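Local coordinates for cytochrome b5-domain protein (PDB 6VZ6) that binds heme b as a small cytochrome b5-domain protein and, as in its relatives, probably serves in electron transfer, at residues A[13-17]-A[39-43]; A[22-26]-A[51-57]. All blocks are in the same frame, centred on the assembly; numbering follows the deposited sequence. Where two conformers were deposited one is given.

Contact 1. Residues A[13-17]-A[39-43]. With HEM (protoporphyrin IX containing Fe), chain B.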
ATOM      1  N   TYR A  13       7.529   1.390  -4.997  1.00 18.00           N
ATOM      2  CA  TYR A  13       7.512   0.881  -3.625  1.00 17.95           C
ATOM      3  C   TYR A  13       6.539  -0.289  -3.532  1.00 19.12           C
ATOM      4  O   TYR A  13       5.503  -0.237  -2.893  1.00 17.28           O
ATOM      5  CB  TYR A  13       7.211   2.031  -2.659  1.00 12.75           C
ATOM      6  CG  TYR A  13       8.166   3.151  -2.923  1.00 12.53           C
ATOM      7  CD1 TYR A  13       9.539   3.011  -2.689  1.00 17.27           C
ATOM      8  CD2 TYR A  13       7.737   4.327  -3.492  1.00 22.72           C
ATOM      9  CE1 TYR A  13      10.422   4.014  -2.980  1.00 21.64           C
ATOM     10  CE2 TYR A  13       8.627   5.345  -3.773  1.00 19.37           C
ATOM     11  CZ  TYR A  13       9.957   5.175  -3.508  1.00 25.37           C
ATOM     12  OH  TYR A  13      10.837   6.171  -3.828  1.00 21.45           O
ATOM     13  N   ASN A  14       6.934  -1.382  -4.193  1.00 19.39           N
ATOM     14  CA  ASN A  14       6.091  -2.559  -4.333  1.00 20.03           C
ATOM     15  C   ASN A  14       6.570  -3.714  -3.469  1.00 16.27           C
ATOM     16  O   ASN A  14       6.179  -4.855  -3.677  1.00 21.48           O
ATOM     17  CB  ASN A  14       6.038  -3.006  -5.784  1.00 21.90           C
ATOM     18  CG  ASN A  14       7.377  -3.511  -6.273  1.00 30.93           C
ATOM     19  OD1 ASN A  14       8.366  -3.472  -5.554  1.00 21.77           O
ATOM     20  ND2 ASN A  14       7.414  -4.016  -7.499  1.00 30.12           N
ATOM     21  N   GLY A  15       7.412  -3.448  -2.491  1.00 18.75           N
ATOM     22  CA  GLY A  15       7.766  -4.504  -1.573  1.00 16.32           C
ATOM     23  C   GLY A  15       8.780  -5.497  -2.080  1.00 18.37           C
ATOM     24  O   GLY A  15       9.040  -6.489  -1.392  1.00 23.11           O
ATOM     25  N   LYS A  16       9.376  -5.257  -3.240  1.00 22.04           N
ATOM     26  CA  LYS A  16      10.315  -6.201  -3.825  1.00 29.53           C
ATOM     27  C   LYS A  16      11.669  -5.553  -4.082  1.00 24.67           C
ATOM     28  O   LYS A  16      11.766  -4.336  -4.322  1.00 26.62           O
ATOM     29  CB  LYS A  16       9.748  -6.771  -5.136  1.00 26.53           C
ATOM     30  CG  LYS A  16       8.481  -7.623  -4.910  1.00 27.72           C
ATOM     31  CD  LYS A  16       7.864  -8.012  -6.241  1.00 31.99           C
ATOM     32  CE  LYS A  16       6.466  -8.620  -6.077  1.00 39.61           C
ATOM     33  NZ  LYS A  16       6.516  -9.940  -5.384  1.00 50.98           N
ATOM     34  N   ASP A  17      12.712  -6.378  -4.069  1.00 36.79           N
ATOM     35  CA  ASP A  17      14.026  -5.970  -4.565  1.00 32.05           C
ATOM     36  C   ASP A  17      14.647  -4.872  -3.689  1.00 25.66           C
ATOM     37  O   ASP A  17      15.346  -3.983  -4.178  1.00 23.04           O
ATOM     38  CB  ASP A  17      13.948  -5.489  -6.019  1.00 50.11           C
ATOM     39  CG  ASP A  17      13.368  -6.539  -6.987  1.00 55.47           C
ATOM     40  OD1 ASP A  17      13.708  -7.750  -6.902  1.00 53.29           O
ATOM     41  OD2 ASP A  17      12.581  -6.116  -7.863  1.00 47.40           O
ATOM     42  N   GLU A  39       4.177  -9.847   2.792  1.00 22.10           N
ATOM     43  CA  GLU A  39       5.549 -10.282   2.598  1.00 27.16           C
ATOM     44  C   GLU A  39       5.887 -10.256   1.120  1.00 18.49           C
ATOM     45  O   GLU A  39       5.097 -10.694   0.270  1.00 24.08           O
ATOM     46  CB  GLU A  39       5.760 -11.696   3.161  1.00 35.47           C
ATOM     47  CG  GLU A  39       5.799 -11.746   4.694  1.00 64.66           C
ATOM     48  CD  GLU A  39       6.334 -13.066   5.256  1.00 74.28           C
ATOM     49  OE1 GLU A  39       6.092 -14.141   4.658  1.00 68.57           O
ATOM     50  OE2 GLU A  39       6.999 -13.021   6.311  1.00 69.50           O
ATOM     51  N   ASP A  40       7.064  -9.725   0.816  1.00 23.46           N
ATOM     52  CA  ASP A  40       7.538  -9.570  -0.552  1.00 25.83           C
ATOM     53  C   ASP A  40       6.569  -8.765  -1.400  1.00 26.74           C
ATOM     54  O   ASP A  40       6.602  -8.845  -2.635  1.00 24.88           O
ATOM     55  CB  ASP A  40       7.812 -10.941  -1.191  1.00 33.70           C
ATOM     56  CG  ASP A  40       8.771 -10.862  -2.375  1.00 51.50           C
ATOM     57  OD1 ASP A  40       9.801 -10.137  -2.288  1.00 56.54           O
ATOM     58  OD2 ASP A  40       8.482 -11.521  -3.400  1.00 57.20           O
ATOM     59  N   GLY A  41       5.715  -7.965  -0.756  1.00 23.67           N
ATOM     60  CA  GLY A  41       4.811  -7.091  -1.482  1.00 24.36           C
ATOM     61  C   GLY A  41       3.649  -7.814  -2.134  1.00 24.29           C
ATOM     62  O   GLY A  41       3.041  -7.277  -3.063  1.00 21.64           O
ATOM     63  N   ASP A  42       3.330  -9.022  -1.677  0.55 20.68           N
ATOM     64  CA  ASP A  42       2.265  -9.838  -2.252  0.55 21.18           C
ATOM     65  C   ASP A  42       1.253 -10.117  -1.146  0.55 22.89           C
ATOM     66  O   ASP A  42       1.610 -10.677  -0.108  0.55 24.42           O
ATOM     67  CB  ASP A  42       2.823 -11.141  -2.828  0.55 29.05           C
ATOM     68  CG  ASP A  42       3.748 -10.926  -4.045  0.55 33.38           C
ATOM     69  OD1 ASP A  42       3.394 -10.132  -4.953  0.55 31.27           O
ATOM     70  OD2 ASP A  42       4.827 -11.576  -4.095  0.55 31.68           O
ATOM     71  N   HIS A  43      -0.005  -9.732  -1.370  1.00 20.10           N
ATOM     72  CA  HIS A  43      -1.066  -9.870  -0.381  1.00 17.86           C
ATOM     73  C   HIS A  43      -2.044 -10.941  -0.852  1.00 19.36           C
ATOM     74  O   HIS A  43      -2.821 -10.712  -1.788  1.00 14.93           O
ATOM     75  CB  HIS A  43      -1.753  -8.528  -0.193  1.00 14.96           C
ATOM     76  CG  HIS A  43      -2.754  -8.491   0.918  1.00 17.41           C
ATOM     77  ND1 HIS A  43      -2.457  -8.852   2.212  1.00 16.65           N
ATOM     78  CD2 HIS A  43      -4.033  -8.040   0.942  1.00 16.52           C
ATOM     79  CE1 HIS A  43      -3.516  -8.661   2.981  1.00 19.07           C
ATOM     80  NE2 HIS A  43      -4.497  -8.190   2.227  1.00 15.73           N
TER
HETATM   81  CHA HEM B 101      -5.655  -8.065   6.222  1.00 21.03           C
HETATM   82  CHB HEM B 101      -7.294 -10.699   2.592  1.00 15.97           C
HETATM   83  CHC HEM B 101      -7.313  -6.866  -0.293  1.00 15.68           C
HETATM   84  CHD HEM B 101      -5.028  -4.397   3.180  1.00 13.29           C
HETATM   85  C1A HEM B 101      -6.202  -9.092   5.519  1.00 21.25           C
HETATM   86  C2A HEM B 101      -6.644 -10.348   6.071  1.00 22.01           C
HETATM   87  C3A HEM B 101      -7.084 -11.090   5.038  1.00 23.62           C
HETATM   88  C4A HEM B 101      -6.932 -10.301   3.835  1.00 18.30           C
HETATM   89  CMA HEM B 101      -7.676 -12.513   5.027  1.00 20.71           C
HETATM   90  CAA HEM B 101      -6.560 -10.687   7.583  1.00 22.62           C
HETATM   91  CBA HEM B 101      -7.802 -11.374   8.124  1.00 58.45           C
HETATM   92  CGA HEM B 101      -8.804 -10.311   8.391  1.00 48.43           C
HETATM   93  O1A HEM B 101      -8.337  -9.201   8.717  1.00 53.66           O
HETATM   94  O2A HEM B 101     -10.037 -10.574   8.272  1.00 52.87           O
HETATM   95  C1B HEM B 101      -7.431  -9.879   1.519  1.00 19.91           C
HETATM   96  C2B HEM B 101      -7.867 -10.351   0.271  1.00 23.13           C
HETATM   97  C3B HEM B 101      -7.909  -9.332  -0.572  1.00 20.05           C
HETATM   98  C4B HEM B 101      -7.444  -8.155   0.140  1.00 17.75           C
HETATM   99  CMB HEM B 101      -8.283 -11.799  -0.021  1.00 22.46           C
HETATM  100  CAB HEM B 101      -8.491  -9.554  -1.983  1.00 24.59           C
HETATM  101  CBB HEM B 101      -9.279  -8.612  -2.515  1.00 19.15           C
HETATM  102  C1C HEM B 101      -6.714  -5.848   0.405  1.00 17.52           C
HETATM  103  C2C HEM B 101      -6.549  -4.478  -0.058  1.00 19.40           C
HETATM  104  C3C HEM B 101      -5.900  -3.795   0.906  1.00 14.86           C
HETATM  105  C4C HEM B 101      -5.655  -4.713   2.005  1.00 14.61           C
HETATM  106  CMC HEM B 101      -7.026  -3.992  -1.439  1.00 14.74           C
HETATM  107  CAC HEM B 101      -5.424  -2.310   0.994  1.00 20.22           C
HETATM  108  CBC HEM B 101      -6.048  -1.304   0.414  1.00 23.64           C
HETATM  109  C1D HEM B 101      -4.928  -5.195   4.290  1.00 19.73           C
HETATM  110  C2D HEM B 101      -4.193  -4.903   5.510  1.00 17.98           C
HETATM  111  C3D HEM B 101      -4.387  -5.903   6.364  1.00 16.48           C
HETATM  112  C4D HEM B 101      -5.215  -6.868   5.687  1.00 17.07           C
HETATM  113  CMD HEM B 101      -3.379  -3.610   5.766  1.00 17.49           C
HETATM  114  CAD HEM B 101      -3.826  -6.084   7.800  1.00 15.33           C
HETATM  115  CBD HEM B 101      -2.420  -6.670   7.688  1.00 18.22           C
HETATM  116  CGD HEM B 101      -1.804  -6.979   9.037  1.00 21.43           C
HETATM  117  O1D HEM B 101      -0.609  -7.336   9.095  1.00 17.20           O
HETATM  118  O2D HEM B 101      -2.484  -6.791  10.066  1.00 19.97           O
HETATM  119  NA  HEM B 101      -6.402  -9.080   4.168  1.00 19.34           N
HETATM  120  NB  HEM B 101      -7.146  -8.538   1.412  1.00 17.82           N
HETATM  121  NC  HEM B 101      -6.181  -5.948   1.679  1.00 17.14           N
HETATM  122  ND  HEM B 101      -5.530  -6.415   4.426  1.00 17.39           N
HETATM  123 FE   HEM B 101      -6.335  -7.515   2.959  1.00 15.96          FE
HETATM  124  O   HOH W   1      12.031  -9.275  -3.903  1.00 41.67           O
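Lys16 and Asp40 carry most of this surface contact, which joins two loops through a small salt-bridge network. From the 13-17 segment the lysine side chain runs out to the other backbone, where its ammonium group meets three oxygens. Lys16 NZ donates a 2.7 Å salt-bridged hydrogen bond to Asp42 OD2 and a 3.0 Å hydrogen bond to Asp40 O, and it makes a weaker salt bridge of 3.2 Å to Asp40 OD2. The other carboxylate oxygen of Asp40 is used as well: a water bridges Asp40 OD1 (2.9 Å) and the backbone N of Asp17 (3.0 Å).

Behind the charges, two glycines let the backbones touch, with Gly15 CA only 3.9 Å from Gly41 CA. A CB on Gly15 would clash with Gly41 CA and be jammed against the carbonyl O of Asn14; one on Gly41 would clash with that same oxygen. The close approach is used by a CA-H...O contact, Gly41 CA to Asn14 O at 3.4 Å. Asn14 shapes its own loop through an Asx turn, its OD1 accepting from Lys16 N at 3.1 Å.

One residue past Asp42, His43 NE2 binds the heme FE at 2.1 Å; with His62 it gives the bis-histidine ligation of the cytochrome b5 fold, and His43 ND1 is hydrogen-bonded to Leu37 O. On the His43 side of the heme, the contact thus ties the loop between helix 7-12 and strand 22-25 to the lead-in of strand 42-43, which pairs antiparallel with strand 47-48.

Contact 2. Residues A[22-26]-A[51-57]. With HEM (protoporphyrin IX containing Fe), chain B.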
ATOM      1  N   TYR A  22       4.563  -0.049  -0.118  1.00 13.11           N
ATOM      2  CA  TYR A  22       3.575   1.017   0.031  1.00 10.86           C
ATOM      3  C   TYR A  22       2.364   0.703  -0.830  1.00 16.05           C
ATOM      4  O   TYR A  22       2.484  -0.019  -1.824  1.00 14.98           O
ATOM      5  CB  TYR A  22       4.116   2.365  -0.440  1.00 13.25           C
ATOM      6  CG  TYR A  22       5.260   2.940   0.368  1.00 13.64           C
ATOM      7  CD1 TYR A  22       5.666   2.379   1.589  1.00 15.69           C
ATOM      8  CD2 TYR A  22       5.916   4.058  -0.084  1.00 13.26           C
ATOM      9  CE1 TYR A  22       6.715   2.961   2.331  1.00 14.21           C
ATOM     10  CE2 TYR A  22       6.934   4.633   0.635  1.00 13.25           C
ATOM     11  CZ  TYR A  22       7.334   4.080   1.825  1.00 15.54           C
ATOM     12  OH  TYR A  22       8.345   4.724   2.450  1.00 17.62           O
ATOM     13  N   PHE A  23       1.202   1.230  -0.441  1.00 12.58           N
ATOM     14  CA  PHE A  23       0.068   1.301  -1.362  1.00 10.73           C
ATOM     15  C   PHE A  23      -0.717   2.578  -1.084  1.00 11.45           C
ATOM     16  O   PHE A  23      -0.492   3.267  -0.098  1.00 13.83           O
ATOM     17  CB  PHE A  23      -0.840   0.050  -1.316  1.00 13.19           C
ATOM     18  CG  PHE A  23      -1.393  -0.278   0.032  1.00 15.58           C
ATOM     19  CD1 PHE A  23      -2.322   0.551   0.636  1.00 15.07           C
ATOM     20  CD2 PHE A  23      -1.002  -1.449   0.695  1.00 16.55           C
ATOM     21  CE1 PHE A  23      -2.830   0.251   1.896  1.00 13.96           C
ATOM     22  CE2 PHE A  23      -1.529  -1.769   1.937  1.00 14.34           C
ATOM     23  CZ  PHE A  23      -2.419  -0.896   2.549  1.00 17.39           C
ATOM     24  N   ALA A  24      -1.622   2.922  -1.982  1.00 15.05           N
ATOM     25  CA  ALA A  24      -2.493   4.065  -1.761  1.00 11.16           C
ATOM     26  C   ALA A  24      -3.915   3.593  -1.501  1.00 13.89           C
ATOM     27  O   ALA A  24      -4.360   2.556  -1.997  1.00 13.85           O
ATOM     28  CB  ALA A  24      -2.447   5.031  -2.940  1.00 13.56           C
ATOM     29  N   TYR A  25      -4.594   4.345  -0.652  1.00 13.92           N
ATOM     30  CA  TYR A  25      -5.995   4.115  -0.339  1.00 15.69           C
ATOM     31  C   TYR A  25      -6.630   5.469  -0.062  1.00 15.14           C
ATOM     32  O   TYR A  25      -6.218   6.158   0.879  1.00 13.08           O
ATOM     33  CB  TYR A  25      -6.149   3.188   0.858  1.00 11.63           C
ATOM     34  CG  TYR A  25      -7.595   2.958   1.253  1.00 10.88           C
ATOM     35  CD1 TYR A  25      -8.379   2.088   0.538  1.00 15.70           C
ATOM     36  CD2 TYR A  25      -8.165   3.617   2.338  1.00 16.01           C
ATOM     37  CE1 TYR A  25      -9.690   1.845   0.891  1.00 19.01           C
ATOM     38  CE2 TYR A  25      -9.501   3.388   2.707  1.00 13.70           C
ATOM     39  CZ  TYR A  25     -10.252   2.498   1.949  1.00 19.96           C
ATOM     40  OH  TYR A  25     -11.551   2.216   2.260  1.00 22.29           O
ATOM     41  N   LYS A  26      -7.584   5.871  -0.917  1.00 13.49           N
ATOM     42  CA  LYS A  26      -8.285   7.138  -0.746  1.00 15.19           C
ATOM     43  C   LYS A  26      -7.306   8.280  -0.500  1.00 16.48           C
ATOM     44  O   LYS A  26      -7.412   9.033   0.467  1.00 13.33           O
ATOM     45  CB  LYS A  26      -9.314   7.001   0.389  1.00 16.15           C
ATOM     46  CG  LYS A  26     -10.421   5.977  -0.000  1.00 19.84           C
ATOM     47  CD  LYS A  26     -11.554   5.918   1.004  1.00 27.06           C
ATOM     48  CE  LYS A  26     -12.739   5.092   0.469  1.00 28.40           C
ATOM     49  NZ  LYS A  26     -13.672   4.722   1.552  1.00 43.63           N
ATOM     50  N   ILE A  51       0.691   0.435  -5.733  1.00 14.98           N
ATOM     51  CA  ILE A  51      -0.509   0.738  -6.509  1.00 19.71           C
ATOM     52  C   ILE A  51      -1.532   1.409  -5.598  1.00 15.94           C
ATOM     53  O   ILE A  51      -1.574   1.153  -4.387  1.00 14.86           O
ATOM     54  CB  ILE A  51      -1.150  -0.575  -7.073  1.00 24.77           C
ATOM     55  CG1 ILE A  51      -0.136  -1.349  -7.925  1.00 35.48           C
ATOM     56  CG2 ILE A  51      -2.395  -0.300  -7.885  1.00 35.08           C
ATOM     57  CD1 ILE A  51       0.476  -0.500  -9.010  1.00 43.87           C
ATOM     58  N   ASP A  52      -2.425   2.187  -6.216  1.00 13.95           N
ATOM     59  CA  ASP A  52      -3.610   2.697  -5.544  1.00 13.03           C
ATOM     60  C   ASP A  52      -4.625   1.569  -5.469  1.00 16.29           C
ATOM     61  O   ASP A  52      -5.197   1.157  -6.492  1.00 14.82           O
ATOM     62  CB  ASP A  52      -4.169   3.878  -6.319  1.00 16.30           C
ATOM     63  CG  ASP A  52      -5.372   4.489  -5.651  1.00 14.60           C
ATOM     64  OD1 ASP A  52      -5.976   3.853  -4.729  1.00 12.43           O
ATOM     65  OD2 ASP A  52      -5.698   5.622  -6.075  1.00 15.63           O
ATOM     66  N   LEU A  53      -4.839   1.039  -4.265  1.00 12.17           N
ATOM     67  CA  LEU A  53      -5.696  -0.126  -4.086  1.00 12.25           C
ATOM     68  C   LEU A  53      -7.121   0.254  -3.644  1.00 15.46           C
ATOM     69  O   LEU A  53      -7.865  -0.600  -3.120  1.00 12.65           O
ATOM     70  CB  LEU A  53      -5.035  -1.087  -3.094  1.00 16.05           C
ATOM     71  CG  LEU A  53      -3.778  -1.777  -3.611  1.00 13.41           C
ATOM     72  CD1 LEU A  53      -3.169  -2.637  -2.540  1.00 15.33           C
ATOM     73  CD2 LEU A  53      -4.111  -2.626  -4.839  1.00 16.35           C
ATOM     74  N   THR A  54      -7.529   1.507  -3.878  1.00 13.21           N
ATOM     75  CA  THR A  54      -8.854   1.939  -3.430  1.00 17.85           C
ATOM     76  C   THR A  54      -9.949   1.057  -4.031  1.00 17.14           C
ATOM     77  O   THR A  54     -10.804   0.524  -3.320  1.00 14.37           O
ATOM     78  CB  THR A  54      -9.097   3.404  -3.789  1.00 13.58           C
ATOM     79  OG1 THR A  54      -8.095   4.262  -3.252  1.00 17.65           O
ATOM     80  CG2 THR A  54     -10.481   3.889  -3.247  1.00 13.98           C
ATOM     81  N   ALA A  55      -9.926   0.865  -5.342  1.00 13.60           N
ATOM     82  CA  ALA A  55     -10.963   0.054  -5.983  1.00 17.97           C
ATOM     83  C   ALA A  55     -10.909  -1.386  -5.476  1.00 19.37           C
ATOM     84  O   ALA A  55     -11.934  -2.001  -5.190  1.00 14.14           O
ATOM     85  CB  ALA A  55     -10.789   0.092  -7.505  1.00 15.14           C
ATOM     86  N   ASP A  56      -9.710  -1.926  -5.311  1.00 14.59           N
ATOM     87  CA  ASP A  56      -9.586  -3.333  -4.957  1.00 17.08           C
ATOM     88  C   ASP A  56     -10.097  -3.600  -3.561  1.00 18.63           C
ATOM     89  O   ASP A  56     -10.564  -4.707  -3.281  1.00 20.87           O
ATOM     90  CB  ASP A  56      -8.136  -3.758  -5.120  1.00 22.35           C
ATOM     91  CG  ASP A  56      -7.601  -3.408  -6.499  1.00 30.40           C
ATOM     92  OD1 ASP A  56      -7.626  -4.297  -7.360  1.00 31.75           O
ATOM     93  OD2 ASP A  56      -7.195  -2.215  -6.739  1.00 41.41           O
ATOM     94  N   HIS A  57     -10.063  -2.597  -2.689  1.00 15.27           N
ATOM     95  CA  HIS A  57     -10.534  -2.823  -1.336  1.00 21.14           C
ATOM     96  C   HIS A  57     -12.018  -3.162  -1.302  1.00 25.83           C
ATOM     97  O   HIS A  57     -12.504  -3.766  -0.325  1.00 20.37           O
ATOM     98  CB  HIS A  57     -10.244  -1.604  -0.441  1.00 19.43           C
ATOM     99  CG  HIS A  57     -10.306  -1.955   0.999  1.00 22.06           C
ATOM    100  ND1 HIS A  57     -11.495  -1.945   1.702  1.00 25.05           N
ATOM    101  CD2 HIS A  57      -9.368  -2.446   1.846  1.00 23.69           C
ATOM    102  CE1 HIS A  57     -11.277  -2.386   2.931  1.00 25.31           C
ATOM    103  NE2 HIS A  57     -10.000  -2.707   3.037  1.00 26.43           N
TER
HETATM  104  CHA HEM B 101      -5.655  -8.065   6.222  1.00 21.03           C
HETATM  105  CHB HEM B 101      -7.294 -10.699   2.592  1.00 15.97           C
HETATM  106  CHC HEM B 101      -7.313  -6.866  -0.293  1.00 15.68           C
HETATM  107  CHD HEM B 101      -5.028  -4.397   3.180  1.00 13.29           C
HETATM  108  C1A HEM B 101      -6.202  -9.092   5.519  1.00 21.25           C
HETATM  109  C2A HEM B 101      -6.644 -10.348   6.071  1.00 22.01           C
HETATM  110  C3A HEM B 101      -7.084 -11.090   5.038  1.00 23.62           C
HETATM  111  C4A HEM B 101      -6.932 -10.301   3.835  1.00 18.30           C
HETATM  112  CMA HEM B 101      -7.676 -12.513   5.027  1.00 20.71           C
HETATM  113  CAA HEM B 101      -6.560 -10.687   7.583  1.00 22.62           C
HETATM  114  CBA HEM B 101      -7.802 -11.374   8.124  1.00 58.45           C
HETATM  115  CGA HEM B 101      -8.804 -10.311   8.391  1.00 48.43           C
HETATM  116  O1A HEM B 101      -8.337  -9.201   8.717  1.00 53.66           O
HETATM  117  O2A HEM B 101     -10.037 -10.574   8.272  1.00 52.87           O
HETATM  118  C1B HEM B 101      -7.431  -9.879   1.519  1.00 19.91           C
HETATM  119  C2B HEM B 101      -7.867 -10.351   0.271  1.00 23.13           C
HETATM  120  C3B HEM B 101      -7.909  -9.332  -0.572  1.00 20.05           C
HETATM  121  C4B HEM B 101      -7.444  -8.155   0.140  1.00 17.75           C
HETATM  122  CMB HEM B 101      -8.283 -11.799  -0.021  1.00 22.46           C
HETATM  123  CAB HEM B 101      -8.491  -9.554  -1.983  1.00 24.59           C
HETATM  124  CBB HEM B 101      -9.279  -8.612  -2.515  1.00 19.15           C
HETATM  125  C1C HEM B 101      -6.714  -5.848   0.405  1.00 17.52           C
HETATM  126  C2C HEM B 101      -6.549  -4.478  -0.058  1.00 19.40           C
HETATM  127  C3C HEM B 101      -5.900  -3.795   0.906  1.00 14.86           C
HETATM  128  C4C HEM B 101      -5.655  -4.713   2.005  1.00 14.61           C
HETATM  129  CMC HEM B 101      -7.026  -3.992  -1.439  1.00 14.74           C
HETATM  130  CAC HEM B 101      -5.424  -2.310   0.994  1.00 20.22           C
HETATM  131  CBC HEM B 101      -6.048  -1.304   0.414  1.00 23.64           C
HETATM  132  C1D HEM B 101      -4.928  -5.195   4.290  1.00 19.73           C
HETATM  133  C2D HEM B 101      -4.193  -4.903   5.510  1.00 17.98           C
HETATM  134  C3D HEM B 101      -4.387  -5.903   6.364  1.00 16.48           C
HETATM  135  C4D HEM B 101      -5.215  -6.868   5.687  1.00 17.07           C
HETATM  136  CMD HEM B 101      -3.379  -3.610   5.766  1.00 17.49           C
HETATM  137  CAD HEM B 101      -3.826  -6.084   7.800  1.00 15.33           C
HETATM  138  CBD HEM B 101      -2.420  -6.670   7.688  1.00 18.22           C
HETATM  139  CGD HEM B 101      -1.804  -6.979   9.037  1.00 21.43           C
HETATM  140  O1D HEM B 101      -0.609  -7.336   9.095  1.00 17.20           O
HETATM  141  O2D HEM B 101      -2.484  -6.791  10.066  1.00 19.97           O
HETATM  142  NA  HEM B 101      -6.402  -9.080   4.168  1.00 19.34           N
HETATM  143  NB  HEM B 101      -7.146  -8.538   1.412  1.00 17.82           N
HETATM  144  NC  HEM B 101      -6.181  -5.948   1.679  1.00 17.14           N
HETATM  145  ND  HEM B 101      -5.530  -6.415   4.426  1.00 17.39           N
HETATM  146 FE   HEM B 101      -6.335  -7.515   2.959  1.00 15.96          FE
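In this cytochrome b5-like heme-binding domain, the edge strand 22-25 of the four-stranded sheet is met by the connection that enters helix 54-57, a short, weakly bonded helix beside the heme. The two backbones run parallel and join at a single beta bridge between Ala24 and Asp52. Ile51 opens it: its O accepts from Ala24 N at 3.0 Å, while its side chain points away from the strand.

Asp52 follows with an Asx turn, its OD1 accepting from Thr54 N at 2.9 Å and from Thr54 OG1 at 2.6 Å. Its CB packs against the CB of Ala24 at 4.0 Å. Leu53 completes the bridge, Leu53 N donating to Ala24 O at 2.8 Å. Its side chain turns to the heme pocket, with Leu53 CD1 3.8 Å from Phe23 CB and Leu53 CB 3.7 Å from HEM CBC. Phe23 lines the same pocket, one face of its ring under HEM CAC. At Thr54 the hydroxyl, tied to Asp52, in turn accepts from the backbone of Lys26.

Asp56 and His57 bring the backbone up to a heme methyl, with Asp56 C and His57 N 3.8 and 3.6 Å from HEM CMC. The His57 ring also meets that of the axial ligand His62. Across the contact, the edge of the Tyr25 ring points to the face of His57 in an edge-to-face pair, centroids 5.3 Å apart, while Tyr25 OH is hydrogen-bonded to Asp64. Just past the strand, Lys26 N donates a nearly linear hydrogen bond of 2.9 Å (174°) to Thr54 OG1.

How the contacts relate
The contacts approach the heme from different parts of the fold, their centres 14 Å apart. Contact 1 lies at the surface and is mostly polar: charged side chains and glycine backbones link two loops, and it reaches the heme only through the adjoining His43, which takes no part in the packing between its segments. Contact 2 is partly buried, combining a parallel backbone bridge with aromatic and aliphatic side chains that meet a heme vinyl group and backbone that meets a methyl. The segments alternate along the chain: a loop joins 13-17 to 22-26, whereas strand 47-48 lies between 39-43 and 51-57. The two also meet directly, Tyr13 O lying 2.9 Å from Tyr22 N, a probable hydrogen bond.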